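Probable receptor YhhM (Klebsiella variicola At-22, PDB 3Q6C) is of unknown function, a DUF2500-family protein named as a probable receptor and built around an antiparallel beta sheet. Local coordinates at residues Lys4-Asn17 with Glu32-Glu42. Sequence-based numbering, arbitrary orientation.
Sequences KRVIVSNKREKVIN and EMRYEASFRPE
Phe-39 lies beside Val-8, their side chains pointing the same way, while methyl CG2 of Val-6 comes in obliquely, 3.5 Å from Phe-39 CD1. Phe-39 CG stands anti to its own carbonyl carbon (chi1 -64°), which brings the CD1–CE1 side of the ring against the two valines; Phe-78 and Leu-68 cover it further. Strands 4-15 and 33-41 here illustrate how a classic beta bulge is fitted into a long antiparallel pair: Ser-9 and Asn-10 together face Ser-38, and Ser-38 N still bonds straight to Asn-10 O at 2.7 Å. Beside the bulge, Ser-9 OG lies over one face of the Arg-40 guanidinium, offset toward its rim; that group's salt bridge goes to Glu-47. Beyond it Arg-12 pairs with Glu-36 and Lys-14 with Arg-34 through backbone hydrogen bonds in both directions. Glu-13 runs alongside Tyr-35, its CG 3.5 Å from ring atom CE2. On the other face Glu-36 OE2 lies in plane at the Arg-12 guanidinium edge, weakly bonded to NH2 at 2.9 Å, the carboxylate turned 70° away; Lys-14 NZ makes a weak, longer salt bridge to that oxygen. One carboxylate therefore serves several cations, Arg-34 included, and probably offsets much of their mutual repulsion, whereas the apolar cluster of Val-6, Val-8 and Phe-39 is buried.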
loop_
_atom_site.group_PDB
_atom_site.type_symbol
_atom_site.label_atom_id
_atom_site.label_comp_id
_atom_site.label_asym_id
_atom_site.label_seq_id
_atom_site.Cartn_x
_atom_site.Cartn_y
_atom_site.Cartn_z
ATOM N N LYS A 4 10.196 -0.101 5.693
ATOM C CA LYS A 4 10.980 0.303 4.526
ATOM C C LYS A 4 10.416 1.603 3.938
ATOM O O LYS A 4 9.202 1.785 3.893
ATOM C CB LYS A 4 10.960 -0.798 3.458
ATOM C CG LYS A 4 11.934 -0.577 2.299
ATOM C CD LYS A 4 11.774 -1.661 1.241
ATOM C CE LYS A 4 12.730 -1.500 0.049
ATOM N NZ LYS A 4 14.148 -1.863 0.335
ATOM N N ARG A 5 11.292 2.504 3.499
ATOM C CA ARG A 5 10.844 3.762 2.913
ATOM C C ARG A 5 10.441 3.510 1.468
ATOM O O ARG A 5 11.243 3.038 0.667
ATOM C CB ARG A 5 11.952 4.819 2.950
ATOM C CG ARG A 5 12.563 5.032 4.327
ATOM C CD ARG A 5 13.284 6.372 4.434
ATOM N NE ARG A 5 12.327 7.476 4.497
ATOM C CZ ARG A 5 11.910 8.174 3.445
ATOM N NH1 ARG A 5 12.374 7.892 2.236
ATOM N NH2 ARG A 5 11.013 9.142 3.602
ATOM N N VAL A 6 9.199 3.818 1.126
ATOM C CA VAL A 6 8.748 3.596 -0.241
ATOM C C VAL A 6 7.834 4.714 -0.681
ATOM O O VAL A 6 7.522 5.628 0.090
ATOM C CB VAL A 6 7.940 2.287 -0.377
ATOM C CG1 VAL A 6 8.711 1.114 0.217
ATOM C CG2 VAL A 6 6.595 2.455 0.297
ATOM N N ILE A 7 7.412 4.632 -1.937
ATOM C CA ILE A 7 6.482 5.600 -2.478
ATOM C C ILE A 7 5.236 4.800 -2.834
ATOM O O ILE A 7 5.319 3.611 -3.150
ATOM C CB ILE A 7 7.041 6.301 -3.735
ATOM C CG1 ILE A 7 6.101 7.429 -4.145
ATOM C CG2 ILE A 7 7.181 5.317 -4.879
ATOM C CD1 ILE A 7 6.618 8.282 -5.293
ATOM N N VAL A 8 4.078 5.441 -2.750
ATOM C CA VAL A 8 2.826 4.773 -3.082
ATOM C C VAL A 8 2.671 4.687 -4.601
ATOM O O VAL A 8 2.108 5.581 -5.236
ATOM C CB VAL A 8 1.629 5.517 -2.470
ATOM C CG1 VAL A 8 0.337 4.804 -2.812
ATOM C CG2 VAL A 8 1.796 5.589 -0.958
ATOM N N SER A 9 3.208 3.599 -5.156
ATOM C CA SER A 9 3.189 3.302 -6.585
ATOM C C SER A 9 1.863 3.562 -7.248
ATOM O O SER A 9 1.742 4.459 -8.080
ATOM C CB SER A 9 3.541 1.833 -6.831
ATOM O OG SER A 9 4.928 1.627 -6.912
ATOM N N ASN A 10 0.872 2.747 -6.902
ATOM C CA ASN A 10 -0.446 2.878 -7.489
ATOM C C ASN A 10 -1.503 2.185 -6.660
ATOM O O ASN A 10 -1.191 1.421 -5.750
ATOM C CB ASN A 10 -0.461 2.288 -8.902
ATOM C CG ASN A 10 -0.484 0.773 -8.899
ATOM O OD1 ASN A 10 0.432 0.136 -8.384
ATOM N ND2 ASN A 10 -1.535 0.188 -9.467
ATOM N N LYS A 11 -2.757 2.457 -7.008
ATOM C CA LYS A 11 -3.917 1.890 -6.335
ATOM C C LYS A 11 -4.928 1.385 -7.361
ATOM O O LYS A 11 -5.196 2.036 -8.375
ATOM C CB LYS A 11 -4.576 2.949 -5.447
ATOM C CG LYS A 11 -3.880 3.164 -4.106
ATOM C CD LYS A 11 -4.363 4.442 -3.415
ATOM C CE LYS A 11 -5.871 4.442 -3.152
ATOM N NZ LYS A 11 -6.334 5.801 -2.726
ATOM N N ARG A 12 -5.489 0.215 -7.099
ATOM C CA ARG A 12 -6.467 -0.338 -8.003
ATOM C C ARG A 12 -7.677 -0.797 -7.230
ATOM O O ARG A 12 -7.557 -1.381 -6.161
ATOM C CB ARG A 12 -5.882 -1.513 -8.787
ATOM C CG ARG A 12 -6.805 -2.027 -9.897
ATOM C CD ARG A 12 -6.223 -3.242 -10.616
ATOM N NE ARG A 12 -6.089 -4.400 -9.730
ATOM C CZ ARG A 12 -5.593 -5.577 -10.102
ATOM N NH1 ARG A 12 -5.177 -5.761 -11.350
ATOM N NH2 ARG A 12 -5.512 -6.574 -9.224
ATOM N N GLU A 13 -8.845 -0.494 -7.777
ATOM C CA GLU A 13 -10.117 -0.899 -7.197
ATOM C C GLU A 13 -10.656 -1.861 -8.246
ATOM O O GLU A 13 -10.704 -1.537 -9.429
ATOM C CB GLU A 13 -11.048 0.297 -7.052
ATOM C CG GLU A 13 -12.073 0.144 -5.947
ATOM C CD GLU A 13 -12.967 1.363 -5.822
ATOM O OE1 GLU A 13 -12.545 2.453 -6.266
ATOM O OE2 GLU A 13 -14.085 1.232 -5.275
ATOM N N LYS A 14 -11.047 -3.047 -7.813
ATOM C CA LYS A 14 -11.528 -4.060 -8.732
ATOM C C LYS A 14 -12.756 -4.767 -8.186
ATOM O O LYS A 14 -12.884 -4.968 -6.980
ATOM C CB LYS A 14 -10.401 -5.064 -8.976
ATOM C CG LYS A 14 -10.770 -6.272 -9.795
ATOM C CD LYS A 14 -9.528 -7.089 -10.142
ATOM C CE LYS A 14 -8.832 -7.623 -8.896
ATOM N NZ LYS A 14 -7.540 -8.284 -9.242
ATOM N N VAL A 15 -13.662 -5.143 -9.081
ATOM C CA VAL A 15 -14.874 -5.839 -8.671
ATOM C C VAL A 15 -14.754 -7.324 -8.973
ATOM O O VAL A 15 -14.267 -7.701 -10.031
ATOM C CB VAL A 15 -16.092 -5.283 -9.402
ATOM C CG1 VAL A 15 -15.892 -5.419 -10.897
ATOM C CG2 VAL A 15 -17.338 -6.005 -8.945
ATOM N N ILE A 16 -15.191 -8.157 -8.032
ATOM C CA ILE A 16 -15.141 -9.612 -8.188
ATOM C C ILE A 16 -16.453 -10.285 -7.753
ATOM O O ILE A 16 -17.447 -9.606 -7.471
ATOM C CB ILE A 16 -13.991 -10.219 -7.368
ATOM C CG1 ILE A 16 -14.210 -9.945 -5.879
ATOM C CG2 ILE A 16 -12.664 -9.642 -7.828
ATOM C CD1 ILE A 16 -13.192 -10.616 -4.983
ATOM N N ASN A 17 -16.453 -11.617 -7.699
ATOM C CA ASN A 17 -17.650 -12.362 -7.299
ATOM C C ASN A 17 -17.344 -13.369 -6.194
ATOM O O ASN A 17 -18.068 -13.457 -5.198
ATOM C CB ASN A 17 -18.264 -13.086 -8.512
ATOM C CG ASN A 17 -17.508 -14.356 -8.895
ATOM O OD1 ASN A 17 -16.274 -14.382 -8.911
ATOM N ND2 ASN A 17 -18.252 -15.412 -9.217
ATOM N N GLU A 32 -17.150 -8.560 -3.226
ATOM C CA GLU A 32 -17.472 -7.935 -4.503
ATOM C C GLU A 32 -16.393 -6.919 -4.864
ATOM O O GLU A 32 -15.925 -6.877 -6.000
ATOM C CB GLU A 32 -18.827 -7.231 -4.424
ATOM C CG GLU A 32 -19.727 -7.465 -5.631
ATOM C CD GLU A 32 -20.509 -8.759 -5.525
ATOM O OE1 GLU A 32 -21.297 -8.885 -4.563
ATOM O OE2 GLU A 32 -20.340 -9.645 -6.395
HETATM N N MSE A 33 -16.002 -6.103 -3.893
HETATM C CA MSE A 33 -14.973 -5.095 -4.116
HETATM C C MSE A 33 -13.625 -5.508 -3.545
HETATM O O MSE A 33 -13.527 -5.886 -2.381
HETATM C CB MSE A 33 -15.396 -3.763 -3.493
HETATM C CG MSE A 33 -16.596 -3.144 -4.160
HETATM SE SE MSE A 33 -16.207 -2.657 -5.991
HETATM C CE MSE A 33 -16.246 -0.732 -5.778
ATOM N N ARG A 34 -12.588 -5.437 -4.371
ATOM C CA ARG A 34 -11.245 -5.782 -3.931
ATOM C C ARG A 34 -10.348 -4.566 -4.062
ATOM O O ARG A 34 -10.399 -3.857 -5.066
ATOM C CB ARG A 34 -10.667 -6.911 -4.773
ATOM C CG ARG A 34 -9.349 -7.445 -4.238
ATOM C CD ARG A 34 -8.816 -8.555 -5.121
ATOM N NE ARG A 34 -7.786 -9.346 -4.454
ATOM C CZ ARG A 34 -7.973 -10.030 -3.328
ATOM N NH1 ARG A 34 -9.160 -10.021 -2.730
ATOM N NH2 ARG A 34 -6.975 -10.731 -2.808
ATOM N N TYR A 35 -9.523 -4.326 -3.048
ATOM C CA TYR A 35 -8.628 -3.182 -3.079
ATOM C C TYR A 35 -7.163 -3.594 -2.994
ATOM O O TYR A 35 -6.806 -4.511 -2.255
ATOM C CB TYR A 35 -8.968 -2.218 -1.945
ATOM C CG TYR A 35 -10.425 -1.804 -1.893
ATOM C CD1 TYR A 35 -11.371 -2.575 -1.214
ATOM C CD2 TYR A 35 -10.855 -0.631 -2.502
ATOM C CE1 TYR A 35 -12.710 -2.179 -1.139
ATOM C CE2 TYR A 35 -12.187 -0.229 -2.436
ATOM C CZ TYR A 35 -13.106 -1.003 -1.755
ATOM O OH TYR A 35 -14.419 -0.586 -1.679
ATOM N N GLU A 36 -6.321 -2.910 -3.764
ATOM C CA GLU A 36 -4.892 -3.194 -3.802
ATOM C C GLU A 36 -4.059 -1.915 -3.914
ATOM O O GLU A 36 -4.403 -0.989 -4.654
ATOM C CB GLU A 36 -4.573 -4.100 -4.990
ATOM C CG GLU A 36 -5.031 -5.543 -4.846
ATOM C CD GLU A 36 -4.915 -6.344 -6.148
ATOM O OE1 GLU A 36 -3.908 -6.195 -6.873
ATOM O OE2 GLU A 36 -5.832 -7.134 -6.442
ATOM N N ALA A 37 -2.960 -1.866 -3.171
ATOM C CA ALA A 37 -2.067 -0.722 -3.214
ATOM C C ALA A 37 -0.665 -1.237 -3.468
ATOM O O ALA A 37 -0.253 -2.254 -2.908
ATOM C CB ALA A 37 -2.111 0.025 -1.913
ATOM N N SER A 38 0.069 -0.549 -4.329
ATOM C CA SER A 38 1.431 -0.964 -4.617
ATOM C C SER A 38 2.412 0.027 -4.033
ATOM O O SER A 38 2.207 1.233 -4.109
ATOM C CB SER A 38 1.663 -1.084 -6.122
ATOM O OG SER A 38 1.029 -2.236 -6.642
ATOM N N PHE A 39 3.474 -0.497 -3.436
ATOM C CA PHE A 39 4.510 0.334 -2.854
ATOM C C PHE A 39 5.819 0.054 -3.575
ATOM O O PHE A 39 6.144 -1.102 -3.892
ATOM C CB PHE A 39 4.625 0.029 -1.373
ATOM C CG PHE A 39 3.388 0.369 -0.610
ATOM C CD1 PHE A 39 3.186 1.660 -0.130
ATOM C CD2 PHE A 39 2.388 -0.588 -0.420
ATOM C CE1 PHE A 39 2.002 1.999 0.531
ATOM C CE2 PHE A 39 1.203 -0.261 0.235
ATOM C CZ PHE A 39 1.006 1.037 0.713
ATOM N N ARG A 40 6.562 1.117 -3.851
ATOM C CA ARG A 40 7.825 0.978 -4.552
ATOM C C ARG A 40 8.957 1.668 -3.808
ATOM O O ARG A 40 8.767 2.712 -3.190
ATOM C CB ARG A 40 7.698 1.560 -5.960
ATOM C CG ARG A 40 8.979 1.568 -6.754
ATOM C CD ARG A 40 8.779 2.314 -8.041
ATOM N NE ARG A 40 7.800 1.654 -8.893
ATOM C CZ ARG A 40 7.071 2.291 -9.800
ATOM N NH1 ARG A 40 7.216 3.602 -9.957
ATOM N NH2 ARG A 40 6.214 1.619 -10.557
ATOM N N PRO A 41 10.157 1.083 -3.856
ATOM C CA PRO A 41 11.305 1.680 -3.170
ATOM C C PRO A 41 11.726 2.989 -3.836
ATOM O O PRO A 41 11.722 3.089 -5.066
ATOM C CB PRO A 41 12.387 0.600 -3.294
ATOM C CG PRO A 41 11.590 -0.686 -3.457
ATOM C CD PRO A 41 10.489 -0.252 -4.387
ATOM N N GLU A 42 12.082 3.986 -3.028
ATOM C CA GLU A 42 12.520 5.274 -3.556
ATOM C C GLU A 42 13.788 5.072 -4.390
ATOM O O GLU A 42 13.730 4.706 -5.567
ATOM C CB GLU A 42 12.828 6.268 -2.423
ATOM C CG GLU A 42 12.487 5.811 -1.013
ATOM C CD GLU A 42 13.676 5.926 -0.052
ATOM O OE1 GLU A 42 14.521 4.993 0.002
ATOM O OE2 GLU A 42 13.768 6.961 0.643
#